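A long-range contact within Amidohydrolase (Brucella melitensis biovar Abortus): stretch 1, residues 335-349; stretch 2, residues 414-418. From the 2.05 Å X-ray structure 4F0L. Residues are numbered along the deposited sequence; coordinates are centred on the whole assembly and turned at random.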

ATOM      1  N   GLY B 335      -1.364   8.586   3.029  1.00 12.39           N
ATOM      2  CA  GLY B 335      -0.008   8.197   3.385  1.00 12.76           C
ATOM      3  C   GLY B 335       1.049   8.584   2.372  1.00 12.62           C
ATOM      4  O   GLY B 335       0.846   8.448   1.168  1.00 12.99           O
ATOM      5  N   ILE B 336       2.182   9.087   2.848  1.00 12.72           N
ATOM      6  CA  ILE B 336       3.284   9.446   1.931  1.00 12.32           C
ATOM      7  C   ILE B 336       3.869   8.159   1.389  1.00 12.62           C
ATOM      8  O   ILE B 336       4.111   8.054   0.203  1.00 12.76           O
ATOM      9  CB  ILE B 336       4.375  10.282   2.646  1.00 12.33           C
ATOM     10  CG1 ILE B 336       3.839  11.676   3.027  1.00 12.15           C
ATOM     11  CG2 ILE B 336       5.638  10.323   1.804  1.00 12.33           C
ATOM     12  CD1 ILE B 336       4.780  12.558   3.834  1.00 12.78           C
ATOM     13  N   GLY B 337       4.119   7.197   2.258  1.00 12.98           N
ATOM     14  CA  GLY B 337       4.632   5.889   1.819  1.00 13.67           C
ATOM     15  C   GLY B 337       3.690   5.216   0.824  1.00 14.12           C
ATOM     16  O   GLY B 337       4.102   4.692  -0.216  1.00 14.57           O
ATOM     17  N   ASP B 338       2.402   5.279   1.115  1.00 14.07           N
ATOM     18  CA  ASP B 338       1.412   4.686   0.248  1.00 14.13           C
ATOM     19  C   ASP B 338       1.443   5.254  -1.168  1.00 13.29           C
ATOM     20  O   ASP B 338       1.412   4.490  -2.124  1.00 12.61           O
ATOM     21  CB  ASP B 338       0.034   4.831   0.870  1.00 14.69           C
ATOM     22  CG  ASP B 338      -0.039   4.156   2.220  1.00 15.86           C
ATOM     23  OD1 ASP B 338      -0.210   2.931   2.288  1.00 17.63           O
ATOM     24  OD2 ASP B 338       0.137   4.847   3.209  1.00 16.13           O
ATOM     25  N   GLU B 339       1.498   6.582  -1.281  1.00 12.46           N
ATOM     26  CA  GLU B 339       1.527   7.215  -2.567  1.00 12.37           C
ATOM     27  C   GLU B 339       2.816   6.969  -3.354  1.00 12.74           C
ATOM     28  O   GLU B 339       2.790   6.624  -4.556  1.00 12.62           O
ATOM     29  CB  GLU B 339       1.288   8.716  -2.454  1.00 11.98           C
ATOM     30  CG  GLU B 339      -0.065   9.070  -1.877  1.00 12.15           C
ATOM     31  CD  GLU B 339      -1.256   8.842  -2.801  1.00 11.97           C
ATOM     32  OE1 GLU B 339      -1.049   8.452  -3.950  1.00 12.67           O
ATOM     33  OE2 GLU B 339      -2.421   9.042  -2.352  1.00 12.60           O
ATOM     34  N   LEU B 340       3.948   7.142  -2.693  1.00 13.29           N
ATOM     35  CA  LEU B 340       5.227   7.010  -3.370  1.00 13.17           C
ATOM     36  C   LEU B 340       5.453   5.555  -3.758  1.00 14.05           C
ATOM     37  O   LEU B 340       5.964   5.258  -4.873  1.00 14.56           O
ATOM     38  CB  LEU B 340       6.368   7.531  -2.495  1.00 13.07           C
ATOM     39  CG  LEU B 340       6.347   9.041  -2.240  1.00 12.92           C
ATOM     40  CD1 LEU B 340       7.557   9.462  -1.395  1.00 12.65           C
ATOM     41  CD2 LEU B 340       6.270   9.820  -3.563  1.00 12.46           C
ATOM     42  N   ARG B 341       5.144   4.642  -2.844  1.00 14.27           N
ATOM     43  CA  ARG B 341       5.281   3.225  -3.146  1.00 14.96           C
ATOM     44  C   ARG B 341       4.433   2.872  -4.365  1.00 14.41           C
ATOM     45  O   ARG B 341       4.906   2.183  -5.286  1.00 15.20           O
ATOM     46  CB  ARG B 341       4.866   2.414  -1.925  1.00 15.95           C
ATOM     47  CG  ARG B 341       5.067   0.960  -2.020  1.00 17.53           C
ATOM     48  CD  ARG B 341       5.004   0.305  -0.631  1.00 18.79           C
ATOM     49  NE  ARG B 341       3.682   0.395  -0.042  1.00 18.25           N
ATOM     50  CZ  ARG B 341       3.344   1.117   1.032  1.00 19.16           C
ATOM     51  NH1 ARG B 341       2.086   1.105   1.446  1.00 20.13           N
ATOM     52  NH2 ARG B 341       4.212   1.845   1.715  1.00 18.76           N
ATOM     53  N   GLN B 342       3.175   3.303  -4.367  1.00 13.74           N
ATOM     54  CA  GLN B 342       2.282   3.020  -5.506  1.00 14.11           C
ATOM     55  C   GLN B 342       2.816   3.606  -6.826  1.00 13.99           C
ATOM     56  O   GLN B 342       2.782   2.941  -7.867  1.00 14.42           O
ATOM     57  CB  GLN B 342       0.863   3.486  -5.215  1.00 14.04           C
ATOM     58  CG  GLN B 342      -0.140   3.347  -6.371  1.00 14.59           C
ATOM     59  CD  GLN B 342      -0.328   1.922  -6.827  1.00 16.14           C
ATOM     60  OE1 GLN B 342      -0.303   1.014  -6.006  1.00 17.90           O
ATOM     61  NE2 GLN B 342      -0.467   1.705  -8.147  1.00 16.19           N
ATOM     62  N   LEU B 343       3.348   4.830  -6.777  1.00 13.33           N
ATOM     63  CA  LEU B 343       3.974   5.403  -7.956  1.00 13.34           C
ATOM     64  C   LEU B 343       5.093   4.488  -8.497  1.00 14.50           C
ATOM     65  O   LEU B 343       5.046   4.063  -9.663  1.00 15.39           O
ATOM     66  CB  LEU B 343       4.505   6.796  -7.651  1.00 13.07           C
ATOM     67  CG  LEU B 343       5.267   7.513  -8.755  1.00 13.19           C
ATOM     68  CD1 LEU B 343       4.443   7.638 -10.039  1.00 12.75           C
ATOM     69  CD2 LEU B 343       5.767   8.867  -8.215  1.00 12.82           C
ATOM     70  N   GLU B 344       6.051   4.131  -7.647  1.00 14.03           N
ATOM     71  CA  GLU B 344       7.145   3.291  -8.070  1.00 14.62           C
ATOM     72  C   GLU B 344       6.655   1.945  -8.558  1.00 15.00           C
ATOM     73  O   GLU B 344       7.097   1.475  -9.616  1.00 15.30           O
ATOM     74  CB  GLU B 344       8.160   3.139  -6.923  1.00 14.53           C
ATOM     75  CG  GLU B 344       9.312   2.135  -7.128  1.00 14.91           C
ATOM     76  CD  GLU B 344      10.264   2.454  -8.265  1.00 16.25           C
ATOM     77  OE1 GLU B 344      10.284   3.604  -8.810  1.00 17.19           O
ATOM     78  OE2 GLU B 344      11.015   1.524  -8.638  1.00 16.34           O
ATOM     79  N   TYR B 345       5.767   1.311  -7.790  1.00 14.37           N
ATOM     80  CA  TYR B 345       5.369  -0.040  -8.109  1.00 14.95           C
ATOM     81  C   TYR B 345       4.570  -0.065  -9.406  1.00 15.86           C
ATOM     82  O   TYR B 345       4.649  -1.042 -10.146  1.00 16.38           O
ATOM     83  CB  TYR B 345       4.591  -0.732  -6.971  1.00 15.04           C
ATOM     84  CG  TYR B 345       5.428  -1.170  -5.755  1.00 14.41           C
ATOM     85  CD1 TYR B 345       6.817  -1.046  -5.727  1.00 14.80           C
ATOM     86  CD2 TYR B 345       4.819  -1.763  -4.677  1.00 14.59           C
ATOM     87  CE1 TYR B 345       7.567  -1.473  -4.630  1.00 14.73           C
ATOM     88  CE2 TYR B 345       5.554  -2.180  -3.569  1.00 14.60           C
ATOM     89  CZ  TYR B 345       6.934  -2.073  -3.567  1.00 14.39           C
ATOM     90  OH  TYR B 345       7.639  -2.513  -2.469  1.00 13.80           O
ATOM     91  N   SER B 346       3.817   0.995  -9.705  1.00 16.05           N
ATOM     92  CA  SER B 346       3.087   1.050 -10.960  1.00 16.56           C
ATOM     93  C   SER B 346       4.133   0.991 -12.072  1.00 17.89           C
ATOM     94  O   SER B 346       3.909   0.348 -13.115  1.00 18.40           O
ATOM     95  CB  SER B 346       2.193   2.294 -11.068  1.00 16.81           C
ATOM     96  OG  SER B 346       2.926   3.509 -11.143  1.00 16.80           O
ATOM     97  N   GLN B 347       5.273   1.635 -11.844  1.00 17.65           N
ATOM     98  CA  GLN B 347       6.322   1.646 -12.852  1.00 18.90           C
ATOM     99  C   GLN B 347       6.991   0.279 -12.969  1.00 18.99           C
ATOM    100  O   GLN B 347       7.246  -0.186 -14.097  1.00 19.82           O
ATOM    101  CB  GLN B 347       7.343   2.765 -12.606  1.00 18.61           C
ATOM    102  CG  GLN B 347       6.716   4.166 -12.489  1.00 19.28           C
ATOM    103  CD  GLN B 347       5.872   4.542 -13.687  1.00 20.29           C
ATOM    104  OE1 GLN B 347       4.724   4.999 -13.547  1.00 20.98           O
ATOM    105  NE2 GLN B 347       6.421   4.359 -14.858  1.00 20.27           N
ATOM    106  N   ARG B 348       7.242  -0.375 -11.830  1.00 18.43           N
ATOM    107  CA  ARG B 348       7.903  -1.681 -11.839  1.00 18.93           C
ATOM    108  C   ARG B 348       7.096  -2.723 -12.622  1.00 20.28           C
ATOM    109  O   ARG B 348       7.666  -3.524 -13.380  1.00 20.32           O
ATOM    110  CB  ARG B 348       8.168  -2.191 -10.413  1.00 18.05           C
ATOM    111  CG  ARG B 348       9.161  -1.336  -9.661  1.00 17.30           C
ATOM    112  CD  ARG B 348       9.762  -1.966  -8.418  1.00 16.67           C
ATOM    113  NE  ARG B 348      10.585  -0.957  -7.759  1.00 15.93           N
ATOM    114  CZ  ARG B 348      11.158  -1.081  -6.564  1.00 15.82           C
ATOM    115  NH1 ARG B 348      11.060  -2.217  -5.876  1.00 15.45           N
ATOM    116  NH2 ARG B 348      11.874  -0.063  -6.072  1.00 15.23           N
ATOM    117  N   LEU B 349       5.778  -2.717 -12.433  1.00 20.40           N
ATOM    118  CA  LEU B 349       4.911  -3.654 -13.131  1.00 22.50           C
ATOM    119  C   LEU B 349       4.819  -3.329 -14.619  1.00 24.21           C
ATOM    120  O   LEU B 349       4.876  -4.217 -15.434  1.00 25.32           O
ATOM    121  CB  LEU B 349       3.526  -3.709 -12.471  1.00 22.54           C
ATOM    122  CG  LEU B 349       3.497  -4.369 -11.068  1.00 22.15           C
ATOM    123  CD1 LEU B 349       2.200  -4.078 -10.298  1.00 21.66           C
ATOM    124  CD2 LEU B 349       3.725  -5.876 -11.180  1.00 22.00           C
TER
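Stretch 2 (414-418) GWIFA

A short helical segment packs against the flank of another helix in a mainly apolar contact, closed by a single direct hydrogen bond from an arginine to a backbone carbonyl and by one bridging water. Stretch 1 is helical from Ile336 onward, with Gly335 at the N-cap position; stretch 2 carries helical backbone angles from Gly414 to Ile416, and the bond from Ala418 N to Gly414 O (3.2 Å) closes a turn. Residues 415 to 417 meet stretch 1 in ascending order: Trp415 lies near its start, Ile416 next to Gly337 and Leu340, and Phe417 further along, so the two stretches run in the same sense across the contact. The nearest CA atoms across the contact are Gly337 CA and Ile416 CA, 4.3 Å apart, an approach in which no side chain of Gly337 intervenes, and Gly337 O lies 4.0 Å from Ile416 O. Beside this point, Ile336 CD1 touches Trp415 CH2 at 4.0 Å, and Leu340 CD1 meets Ile416 CD1 at 3.9 Å. Arg341 NH2 donates to Ile416 O (2.9 Å, 166°), which lies near the guanidinium plane, a nearly straight bond to a backbone carbonyl. The same guanidinium reaches back through Arg341 NH1 to Asp338 OD1 (3.1 Å), a salt bridge whose hydrogen bond is weak. Phe417, which gives up the largest area to the contact, fits as a knob among Arg341, Glu344, Tyr345 and Arg348. Its CD1 lies 4.1 Å from Arg341 CG, and its CE1 lies 4.0 Å from Glu344 CG. The Tyr345 and Phe417 rings are oblique, with planes at 37°; Tyr345 OH comes within 3.6 Å of Phe417 CD1. A water joins the same two residues, 2.5 Å from Tyr345 OH and donating to Phe417 O at 2.8 Å. Beyond the tip of the Phe417 ring, Arg348 NE is salt-bridged to Glu344 OE2 (2.7 Å), tying together two residues of its hole.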

ATOM      1  N   GLY B 414      13.227   2.333   4.110  1.00 14.88           N
ATOM      2  CA  GLY B 414      12.578   1.521   5.143  1.00 14.49           C
ATOM      3  C   GLY B 414      11.193   2.018   5.422  1.00 13.92           C
ATOM      4  O   GLY B 414      10.225   1.259   5.557  1.00 14.01           O
ATOM      5  N   TRP B 415      11.077   3.323   5.439  1.00 14.09           N
ATOM      6  CA  TRP B 415       9.824   3.994   5.633  1.00 13.81           C
ATOM      7  C   TRP B 415       8.884   3.715   4.516  1.00 13.68           C
ATOM      8  O   TRP B 415       7.739   3.341   4.740  1.00 14.22           O
ATOM      9  CB  TRP B 415      10.081   5.494   5.695  1.00 14.29           C
ATOM     10  CG  TRP B 415       8.888   6.371   5.917  1.00 14.11           C
ATOM     11  CD1 TRP B 415       7.679   6.049   6.540  1.00 14.92           C
ATOM     12  CD2 TRP B 415       8.777   7.772   5.570  1.00 14.44           C
ATOM     13  NE1 TRP B 415       6.853   7.131   6.574  1.00 14.27           N
ATOM     14  CE2 TRP B 415       7.464   8.204   6.025  1.00 14.63           C
ATOM     15  CE3 TRP B 415       9.601   8.689   4.920  1.00 14.51           C
ATOM     16  CZ2 TRP B 415       7.018   9.508   5.841  1.00 14.26           C
ATOM     17  CZ3 TRP B 415       9.138   9.991   4.733  1.00 14.43           C
ATOM     18  CH2 TRP B 415       7.882  10.387   5.190  1.00 14.25           C
ATOM     19  N   ILE B 416       9.340   3.926   3.289  1.00 12.62           N
ATOM     20  CA  ILE B 416       8.432   3.927   2.142  1.00 11.75           C
ATOM     21  C   ILE B 416       8.111   2.522   1.641  1.00 11.71           C
ATOM     22  O   ILE B 416       6.993   2.270   1.230  1.00 11.46           O
ATOM     23  CB  ILE B 416       9.024   4.755   0.988  1.00 11.68           C
ATOM     24  CG1 ILE B 416       9.018   6.234   1.370  1.00 11.76           C
ATOM     25  CG2 ILE B 416       8.253   4.513  -0.319  1.00 11.58           C
ATOM     26  CD1 ILE B 416       9.949   7.097   0.526  1.00 11.70           C
ATOM     27  N   PHE B 417       9.075   1.604   1.677  1.00 12.02           N
ATOM     28  CA  PHE B 417       8.891   0.281   1.079  1.00 12.07           C
ATOM     29  C   PHE B 417       8.683  -0.861   2.036  1.00 12.58           C
ATOM     30  O   PHE B 417       8.099  -1.851   1.676  1.00 12.56           O
ATOM     31  CB  PHE B 417      10.054  -0.036   0.130  1.00 12.71           C
ATOM     32  CG  PHE B 417      10.111   0.881  -1.059  1.00 12.57           C
ATOM     33  CD1 PHE B 417       9.202   0.750  -2.098  1.00 12.52           C
ATOM     34  CD2 PHE B 417      11.026   1.926  -1.108  1.00 12.70           C
ATOM     35  CE1 PHE B 417       9.237   1.598  -3.192  1.00 12.79           C
ATOM     36  CE2 PHE B 417      11.049   2.794  -2.196  1.00 12.64           C
ATOM     37  CZ  PHE B 417      10.161   2.632  -3.243  1.00 12.72           C
ATOM     38  N   ALA B 418       9.213  -0.747   3.246  1.00 13.38           N
ATOM     39  CA  ALA B 418       9.251  -1.886   4.164  1.00 13.88           C
ATOM     40  C   ALA B 418       8.431  -1.666   5.414  1.00 14.37           C
ATOM     41  O   ALA B 418       8.368  -2.562   6.222  1.00 15.50           O
ATOM     42  CB  ALA B 418      10.685  -2.238   4.535  1.00 13.55           C
TER
HETATM   43  O   HOH W   1       6.397  -2.869  -0.327  1.00 11.71           O